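Local coordinates for ER-derived vesicles protein ERV41 (Saccharomyces cerevisiae, PDB 3ZLC) that travels in COPII-coated vesicles, is required for efficient transport of some secretory proteins to the Golgi and facilitates retrograde transport, and is represented here by its lumenal domain, at residues Ile22-Tyr27 with Cys117-Ser122; Val125-Gly130 with Tyr238-Leu243; His156-Phe161 with Asn172-Thr177. All coordinates share one frame; numbering follows the deposited sequence. Where two conformers were deposited one is given.

Interaction 1 of 3, residues Ile22-Tyr27 with Cys117-Ser122; sequences INMDIY and CHVFGS
Met24 faces Gly121, and Ile26 faces Val119, as the two hydrogen-bonded pairs of an antiparallel ladder between strands 19-28 and 117-126. Each pair exchanges two backbone bonds: Met24 N lies 3.0 Å from Gly121 O, and Val119 N lies 2.8 Å from Ile26 O. The non-hydrogen-bonded pairs alternate with these and put their side chains on one face of the sheet.

The polar contacts lie on that face. His118 NE2 donates to Asp25 OD1 at 3.0 Å, with the oxygen close to the imidazole plane but the nitrogen about 36° out of the carboxylate plane; a weak second bond reaches Asp25 OD2. Asp25 OD1 also accepts from Asn159 ND2 on the next strand. In the conformer given, Ser122 OG donates to Asn23 OD1 at 2.7 Å, while Asn23 ND2 turns to Ser162 OG and Gly164 O.

The aromatic contact runs across the same imidazole. With CG anti to the backbone N (chi1 -177°), the His118 side chain extends toward strand 19-28, where Tyr27 brings its edge to one face of the ring in an offset edge-to-face pair, with planes 78° apart and CE1 3.5 Å from His118 CD2. Phe120 CD1 lies over the centre of the opposite face. An alanine at His118 would probably leave Asp25 without its donor from this strand and open a gap between Tyr27 and Phe120.

Met24, Ile26 and Val119 share the other face, and Ile22 packs on Tyr238 of the second sheet. The chemistry thus divides by face: apolar toward the second sheet, and on the reverse a hydrogen-bonded imidazole that the carboxylate would tend to polarise.

Interaction 2 of 3, residues Val125-Gly130 with Tyr238-Leu243; sequences VNRVSG and YNFEPL
Gly130 and Tyr238 form an antiparallel bridge, with rings and an arginine chain packed beside it, where the chain leaves strand 117-126 of one sheet and enters strand 130-136 of the other. Gly130 N bonds to Tyr238 O at 3.0 Å, and Tyr238 N returns a bond to Gly130 O.

Tyr238 CG lies between its backbone N and carbonyl carbon (chi1 48°), and the ring lies with one face against the backbone of Gly130, whose C sits 3.5 Å above the ring plane, over its centre. The Tyr238 hydroxyl meets the Val125 side chain tip to tip and donates to a water, which in turn donates to Asn126 O.

Arg127, the centre of an inverse gamma turn, sets CG over the face of Phe240: this carbon is 3.6 Å from the ring centroid, almost on the ring normal, a CH-pi contact. The guanidinium has Phe240 CD1 over its centre, with CZ 3.7 Å from CD1, but its plane is 41° from that of the ring. Its NH2 bonds to Asn210 OD1 and, through a second water, reaches Glu241 O. At the rim of the phenyl ring, Val128 O comes 3.2 Å from Phe240 CE2.

Residues 127-129 thus carry the chain from the sheet of strand 117-126 to that of strand 130-136, a crossing between two facing sheets consistent with a beta sandwich.

Interaction 3 of 3, residues His156-Phe161 with Asn172-Thr177; sequences HVINEF and NPLDNT
Ile158 and Thr177 make the antiparallel bridge of a bulged strand pair, and the type I turn from Asn172 to Asp175 folds over the same strand. Ile158 N is 2.7 Å from Thr177 O, while the return bond from Thr177 N to Ile158 O is longer, at 3.2 Å. Asn176 and Thr177 together face Ile158 in a G1 beta bulge.

Asp175 carries the side-chain part of the contact. Its OD1 accepts Phe161 N at 2.9 Å, the donor lying nearly on the line of the C-O bond. Its OD2 takes Asn172 ND2 at 2.9 Å, 39° out of the carboxylate plane, so the side chain is tied both to the strand and to the start of its own turn. A water bonded to Asn159 O also reaches OD2, weakly.

This part of the fold is where strand 156-163 turns a corner: Asn159 and Glu160 both face Asp25 of strand 19-28 as a classic beta bulge. Beside the corner, Glu160 runs alongside Asp175 with the two carboxylate planes almost perpendicular; Glu160 OE2 bonds to Ser162 OG and stays 5.6 Å from Asp175 OD2, so the two like charges do not touch.

The apolar side of the turn is Leu174. Its CB lies 4.0 Å from Ile158 CD1, and its CD1 lies 4.1 Å from Phe161 CD2, the Leu174 and Phe161 side chains pointing the same way. Both Leu174 and Phe161 meet Phe236 of the second sheet. Thr177 OG1, set between its backbone N and carbonyl carbon (chi1 62°), bonds to Leu174 O at 2.7 Å and passes beside the Ile158 side chain. A further water joins Asn159 OD1 to Asn176 ND2.

Interactions 1 and 3 share a sheet: strand 19-28 pairs with 117-126 in interaction 1 and on its other edge with 156-163, where Asp25 O and Tyr27 N meet Asn159 N and Val157 O. Both lie near the centre of the chain, interaction 3 being the more buried. Interaction 2 sits farther out, where strand 117-126 ends; Ile22 joins it to interaction 1 by packing on Tyr238 and Val125. Regular ladder bonds dominate interaction 1, whereas interaction 3 has bulges and a carboxylate bonding to a backbone N-H. Interaction 2 has a single bridge and relies more on ring faces, an arginine chain and waters.

Interaction 1 of 3, residues Ile22-Tyr27 with Cys117-Ser122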
# COMPACT_ATOMS: atom_id res chain seq x y z
N ILE A 22 2.72 9.34 -4.10
CA ILE A 22 2.06 8.11 -3.68
C ILE A 22 1.63 8.29 -2.24
O ILE A 22 2.46 8.57 -1.36
CB ILE A 22 2.99 6.88 -3.80
CG1 ILE A 22 3.39 6.67 -5.26
CG2 ILE A 22 2.28 5.64 -3.28
CD1 ILE A 22 4.28 5.43 -5.51
N ASN A 23 0.33 8.15 -1.99
CA ASN A 23 -0.22 8.37 -0.65
C ASN A 23 -0.54 7.02 -0.04
O ASN A 23 -1.21 6.20 -0.66
CB ASN A 23 -1.49 9.21 -0.71
CG ASN A 23 -1.38 10.38 -1.65
OD1 ASN A 23 -0.56 11.29 -1.43
ND2 ASN A 23 -2.20 10.38 -2.70
N MET A 24 -0.07 6.79 1.18
CA MET A 24 -0.18 5.47 1.80
C MET A 24 -0.58 5.56 3.28
O MET A 24 -0.10 6.43 4.00
CB MET A 24 1.16 4.75 1.67
CG MET A 24 1.06 3.24 1.68
SD MET A 24 2.66 2.40 1.68
CE MET A 24 3.74 3.77 2.12
N ASP A 25 -1.43 4.65 3.72
CA ASP A 25 -1.76 4.55 5.13
C ASP A 25 -2.02 3.08 5.29
O ASP A 25 -3.00 2.55 4.77
CB ASP A 25 -2.99 5.39 5.47
CG ASP A 25 -3.26 5.41 6.97
OD1 ASP A 25 -3.33 4.32 7.59
OD2 ASP A 25 -3.34 6.51 7.55
N ILE A 26 -1.09 2.38 5.94
CA ILE A 26 -1.11 0.92 6.02
C ILE A 26 -0.79 0.47 7.46
O ILE A 26 -0.02 1.15 8.15
CB ILE A 26 -0.07 0.33 5.02
CG1 ILE A 26 -0.45 0.75 3.59
CG2 ILE A 26 0.02 -1.19 5.10
CD1 ILE A 26 0.48 0.23 2.54
N TYR A 27 -1.37 -0.65 7.90
CA TYR A 27 -0.97 -1.26 9.17
C TYR A 27 -0.21 -2.51 8.76
O TYR A 27 -0.69 -3.25 7.90
CB TYR A 27 -2.18 -1.69 10.02
CG TYR A 27 -3.14 -0.58 10.42
CD1 TYR A 27 -2.72 0.74 10.54
CD2 TYR A 27 -4.47 -0.87 10.69
CE1 TYR A 27 -3.62 1.75 10.93
CE2 TYR A 27 -5.37 0.12 11.07
CZ TYR A 27 -4.94 1.43 11.18
OH TYR A 27 -5.84 2.41 11.57
N CYS A 117 2.87 -1.93 13.01
CA CYS A 117 3.39 -0.63 12.63
C CYS A 117 2.38 0.08 11.74
O CYS A 117 1.88 -0.51 10.76
CB CYS A 117 4.71 -0.75 11.87
SG CYS A 117 5.52 0.85 11.58
N HIS A 118 2.08 1.32 12.09
CA HIS A 118 1.23 2.19 11.28
C HIS A 118 2.15 3.02 10.39
O HIS A 118 2.88 3.89 10.88
CB HIS A 118 0.42 3.11 12.20
CG HIS A 118 -0.53 4.01 11.49
ND1 HIS A 118 -1.13 5.10 12.09
CD2 HIS A 118 -1.02 3.97 10.22
CE1 HIS A 118 -1.92 5.70 11.22
NE2 HIS A 118 -1.88 5.04 10.08
N VAL A 119 2.11 2.74 9.09
CA VAL A 119 2.99 3.41 8.13
C VAL A 119 2.15 4.38 7.30
O VAL A 119 1.20 3.98 6.64
CB VAL A 119 3.65 2.39 7.19
CG1 VAL A 119 4.52 3.11 6.17
CG2 VAL A 119 4.48 1.38 8.01
N PHE A 120 2.49 5.67 7.33
CA PHE A 120 1.64 6.63 6.62
C PHE A 120 2.37 7.89 6.17
O PHE A 120 3.29 8.37 6.84
CB PHE A 120 0.40 6.98 7.47
CG PHE A 120 0.72 7.62 8.78
CD1 PHE A 120 1.15 6.87 9.87
CD2 PHE A 120 0.58 9.00 8.94
CE1 PHE A 120 1.44 7.47 11.09
CE2 PHE A 120 0.87 9.60 10.15
CZ PHE A 120 1.29 8.84 11.23
N GLY A 121 1.94 8.41 5.02
CA GLY A 121 2.51 9.64 4.50
C GLY A 121 2.35 9.71 3.00
O GLY A 121 1.62 8.91 2.41
N SER A 122 3.02 10.67 2.38
CA SER A 122 2.95 10.84 0.94
C SER A 122 4.36 10.92 0.37
O SER A 122 5.19 11.69 0.86
CB SER A 122 2.15 12.10 0.60
OG SER A 122 0.77 11.87 0.83

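Interaction 2 of 3, residues Val125-Gly130 with Tyr238-Leu243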
# COMPACT_ATOMS: atom_id res chain seq x y z
N VAL A 125 7.36 10.50 -6.21
CA VAL A 125 8.20 9.61 -7.01
C VAL A 125 8.18 10.09 -8.46
O VAL A 125 7.28 10.83 -8.87
CB VAL A 125 7.74 8.13 -6.92
CG1 VAL A 125 7.77 7.64 -5.48
CG2 VAL A 125 6.33 7.96 -7.50
N ASN A 126 9.18 9.69 -9.23
CA ASN A 126 9.14 9.99 -10.66
C ASN A 126 7.94 9.25 -11.22
O ASN A 126 7.67 8.12 -10.81
CB ASN A 126 10.42 9.54 -11.35
CG ASN A 126 11.64 10.30 -10.87
OD1 ASN A 126 11.61 11.53 -10.74
ND2 ASN A 126 12.73 9.58 -10.60
N ARG A 127 7.22 9.88 -12.15
CA ARG A 127 6.04 9.25 -12.75
C ARG A 127 6.49 8.33 -13.88
O ARG A 127 6.24 8.59 -15.07
CB ARG A 127 5.05 10.33 -13.25
CG ARG A 127 3.64 9.81 -13.56
CD ARG A 127 2.70 10.90 -14.12
NE ARG A 127 1.45 10.28 -14.60
CZ ARG A 127 0.35 10.15 -13.88
NH1 ARG A 127 0.30 10.62 -12.63
NH2 ARG A 127 -0.71 9.55 -14.40
N VAL A 128 7.18 7.26 -13.49
CA VAL A 128 7.64 6.23 -14.43
C VAL A 128 7.40 4.87 -13.77
O VAL A 128 7.08 4.81 -12.58
CB VAL A 128 9.15 6.37 -14.79
CG1 VAL A 128 9.41 7.65 -15.56
CG2 VAL A 128 10.00 6.32 -13.53
N SER A 129 7.56 3.79 -14.52
CA SER A 129 7.42 2.46 -13.94
C SER A 129 8.35 2.29 -12.73
O SER A 129 9.55 2.53 -12.81
CB SER A 129 7.73 1.39 -14.99
OG SER A 129 7.58 0.10 -14.42
N GLY A 130 7.80 1.91 -11.58
CA GLY A 130 8.62 1.75 -10.40
C GLY A 130 7.97 0.84 -9.39
O GLY A 130 6.97 0.18 -9.69
N TYR A 238 4.05 -0.19 -9.78
CA TYR A 238 3.18 0.77 -10.45
C TYR A 238 3.70 1.15 -11.82
O TYR A 238 4.91 1.23 -12.05
CB TYR A 238 2.95 2.02 -9.58
CG TYR A 238 4.22 2.60 -8.99
CD1 TYR A 238 5.00 3.48 -9.73
CD2 TYR A 238 4.64 2.28 -7.70
CE1 TYR A 238 6.15 4.03 -9.21
CE2 TYR A 238 5.82 2.83 -7.16
CZ TYR A 238 6.56 3.71 -7.93
OH TYR A 238 7.74 4.27 -7.46
N ASN A 239 2.77 1.36 -12.75
CA ASN A 239 3.12 1.93 -14.03
C ASN A 239 2.02 2.91 -14.43
O ASN A 239 0.90 2.84 -13.91
CB ASN A 239 3.28 0.86 -15.10
CG ASN A 239 4.21 1.30 -16.20
OD1 ASN A 239 4.44 2.50 -16.39
ND2 ASN A 239 4.77 0.33 -16.93
N PHE A 240 2.34 3.81 -15.35
CA PHE A 240 1.42 4.90 -15.69
C PHE A 240 1.03 4.80 -17.15
O PHE A 240 1.88 4.77 -18.03
CB PHE A 240 2.08 6.25 -15.36
CG PHE A 240 2.49 6.36 -13.91
CD1 PHE A 240 1.59 6.80 -12.95
CD2 PHE A 240 3.77 5.96 -13.50
CE1 PHE A 240 1.96 6.88 -11.60
CE2 PHE A 240 4.14 6.02 -12.14
CZ PHE A 240 3.23 6.49 -11.20
N GLU A 241 -0.27 4.72 -17.39
CA GLU A 241 -0.78 4.53 -18.74
C GLU A 241 -0.59 5.79 -19.57
O GLU A 241 -0.73 6.90 -19.04
CB GLU A 241 -2.26 4.15 -18.69
CG GLU A 241 -2.50 2.89 -17.85
CD GLU A 241 -3.89 2.34 -18.01
OE1 GLU A 241 -4.63 2.92 -18.84
OE2 GLU A 241 -4.25 1.34 -17.34
N PRO A 242 -0.28 5.62 -20.87
CA PRO A 242 -0.04 6.73 -21.79
C PRO A 242 -1.32 7.36 -22.32
O PRO A 242 -1.29 7.99 -23.38
CB PRO A 242 0.70 6.05 -22.96
CG PRO A 242 0.16 4.66 -22.98
CD PRO A 242 0.00 4.31 -21.50
N LEU A 243 -2.43 7.18 -21.62
CA LEU A 243 -3.68 7.84 -22.00
C LEU A 243 -4.26 8.58 -20.80
O LEU A 243 -3.75 8.44 -19.68
CB LEU A 243 -4.69 6.85 -22.59
CG LEU A 243 -4.99 5.53 -21.88
CD1 LEU A 243 -5.85 5.72 -20.65
CD2 LEU A 243 -5.67 4.55 -22.84
O HOH W 1 8.85 5.93 -9.71
O HOH W 2 0.29 8.53 -17.03

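Interaction 3 of 3, residues His156-Phe161 with Asn172-Thr177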
# COMPACT_ATOMS: atom_id res chain seq x y z
N HIS A 156 -1.44 -7.40 6.65
CA HIS A 156 -1.47 -5.95 6.55
C HIS A 156 -2.87 -5.44 6.27
O HIS A 156 -3.73 -6.19 5.80
CB HIS A 156 -0.49 -5.46 5.48
CG HIS A 156 -0.79 -5.97 4.11
ND1 HIS A 156 -0.40 -7.23 3.69
CD2 HIS A 156 -1.44 -5.41 3.05
CE1 HIS A 156 -0.80 -7.42 2.44
NE2 HIS A 156 -1.43 -6.33 2.03
N VAL A 157 -3.08 -4.17 6.59
CA VAL A 157 -4.33 -3.49 6.29
C VAL A 157 -3.96 -2.28 5.47
O VAL A 157 -3.10 -1.51 5.88
CB VAL A 157 -5.01 -2.96 7.57
CG1 VAL A 157 -6.20 -2.06 7.21
CG2 VAL A 157 -5.46 -4.14 8.44
N ILE A 158 -4.60 -2.11 4.32
CA ILE A 158 -4.34 -0.91 3.54
C ILE A 158 -5.52 0.02 3.76
O ILE A 158 -6.61 -0.25 3.25
CB ILE A 158 -4.19 -1.23 2.02
CG1 ILE A 158 -2.97 -2.13 1.79
CG2 ILE A 158 -4.04 0.07 1.22
CD1 ILE A 158 -2.96 -2.86 0.42
N ASN A 159 -5.32 1.10 4.51
CA ASN A 159 -6.41 2.05 4.71
C ASN A 159 -6.48 2.98 3.51
O ASN A 159 -7.58 3.31 3.03
CB ASN A 159 -6.22 2.85 6.00
CG ASN A 159 -6.17 1.96 7.21
OD1 ASN A 159 -7.10 1.18 7.44
ND2 ASN A 159 -5.05 2.02 7.96
N GLU A 160 -5.31 3.38 3.01
CA GLU A 160 -5.22 4.17 1.78
C GLU A 160 -4.02 3.78 0.95
O GLU A 160 -2.94 3.51 1.50
CB GLU A 160 -5.12 5.68 2.09
CG GLU A 160 -5.11 6.52 0.78
CD GLU A 160 -4.90 8.01 1.01
OE1 GLU A 160 -4.68 8.42 2.17
OE2 GLU A 160 -4.93 8.78 0.01
N PHE A 161 -4.20 3.76 -0.37
CA PHE A 161 -3.09 3.69 -1.31
C PHE A 161 -3.56 4.38 -2.59
O PHE A 161 -4.42 3.85 -3.29
CB PHE A 161 -2.67 2.25 -1.61
CG PHE A 161 -1.40 2.17 -2.37
CD1 PHE A 161 -0.19 2.41 -1.74
CD2 PHE A 161 -1.39 1.88 -3.74
CE1 PHE A 161 1.01 2.36 -2.43
CE2 PHE A 161 -0.21 1.82 -4.44
CZ PHE A 161 1.00 2.07 -3.79
N ASN A 172 -10.25 3.92 -4.85
CA ASN A 172 -9.01 3.18 -5.07
C ASN A 172 -9.23 1.71 -4.73
O ASN A 172 -9.76 1.39 -3.67
CB ASN A 172 -7.90 3.74 -4.16
CG ASN A 172 -7.62 5.21 -4.42
OD1 ASN A 172 -7.28 5.59 -5.56
ND2 ASN A 172 -7.79 6.05 -3.39
N PRO A 173 -8.82 0.80 -5.63
CA PRO A 173 -9.10 -0.61 -5.34
C PRO A 173 -8.51 -1.10 -4.01
O PRO A 173 -9.13 -1.94 -3.36
CB PRO A 173 -8.42 -1.35 -6.49
CG PRO A 173 -8.29 -0.32 -7.62
CD PRO A 173 -8.22 1.02 -6.97
N LEU A 174 -7.33 -0.61 -3.62
CA LEU A 174 -6.70 -1.14 -2.40
C LEU A 174 -7.15 -0.47 -1.10
O LEU A 174 -6.87 -0.99 -0.03
CB LEU A 174 -5.17 -1.13 -2.49
CG LEU A 174 -4.65 -1.93 -3.70
CD1 LEU A 174 -3.13 -1.86 -3.72
CD2 LEU A 174 -5.16 -3.37 -3.67
N ASP A 175 -7.88 0.65 -1.19
CA ASP A 175 -8.36 1.32 0.03
C ASP A 175 -9.27 0.42 0.84
O ASP A 175 -10.14 -0.25 0.27
CB ASP A 175 -9.17 2.60 -0.30
CG ASP A 175 -8.30 3.76 -0.70
OD1 ASP A 175 -7.07 3.59 -0.79
OD2 ASP A 175 -8.85 4.85 -0.98
N ASN A 176 -9.10 0.44 2.16
CA ASN A 176 -9.95 -0.35 3.05
C ASN A 176 -9.96 -1.85 2.70
O ASN A 176 -11.01 -2.47 2.62
CB ASN A 176 -11.37 0.23 3.09
CG ASN A 176 -11.39 1.72 3.38
OD1 ASN A 176 -11.81 2.52 2.54
ND2 ASN A 176 -10.93 2.11 4.57
N THR A 177 -8.78 -2.42 2.51
CA THR A 177 -8.66 -3.85 2.26
C THR A 177 -7.61 -4.39 3.22
O THR A 177 -6.83 -3.62 3.77
CB THR A 177 -8.18 -4.14 0.83
OG1 THR A 177 -6.88 -3.58 0.65
CG2 THR A 177 -9.14 -3.55 -0.20
O HOH W 3 -9.59 0.07 6.34
O HOH W 4 -9.42 5.66 1.88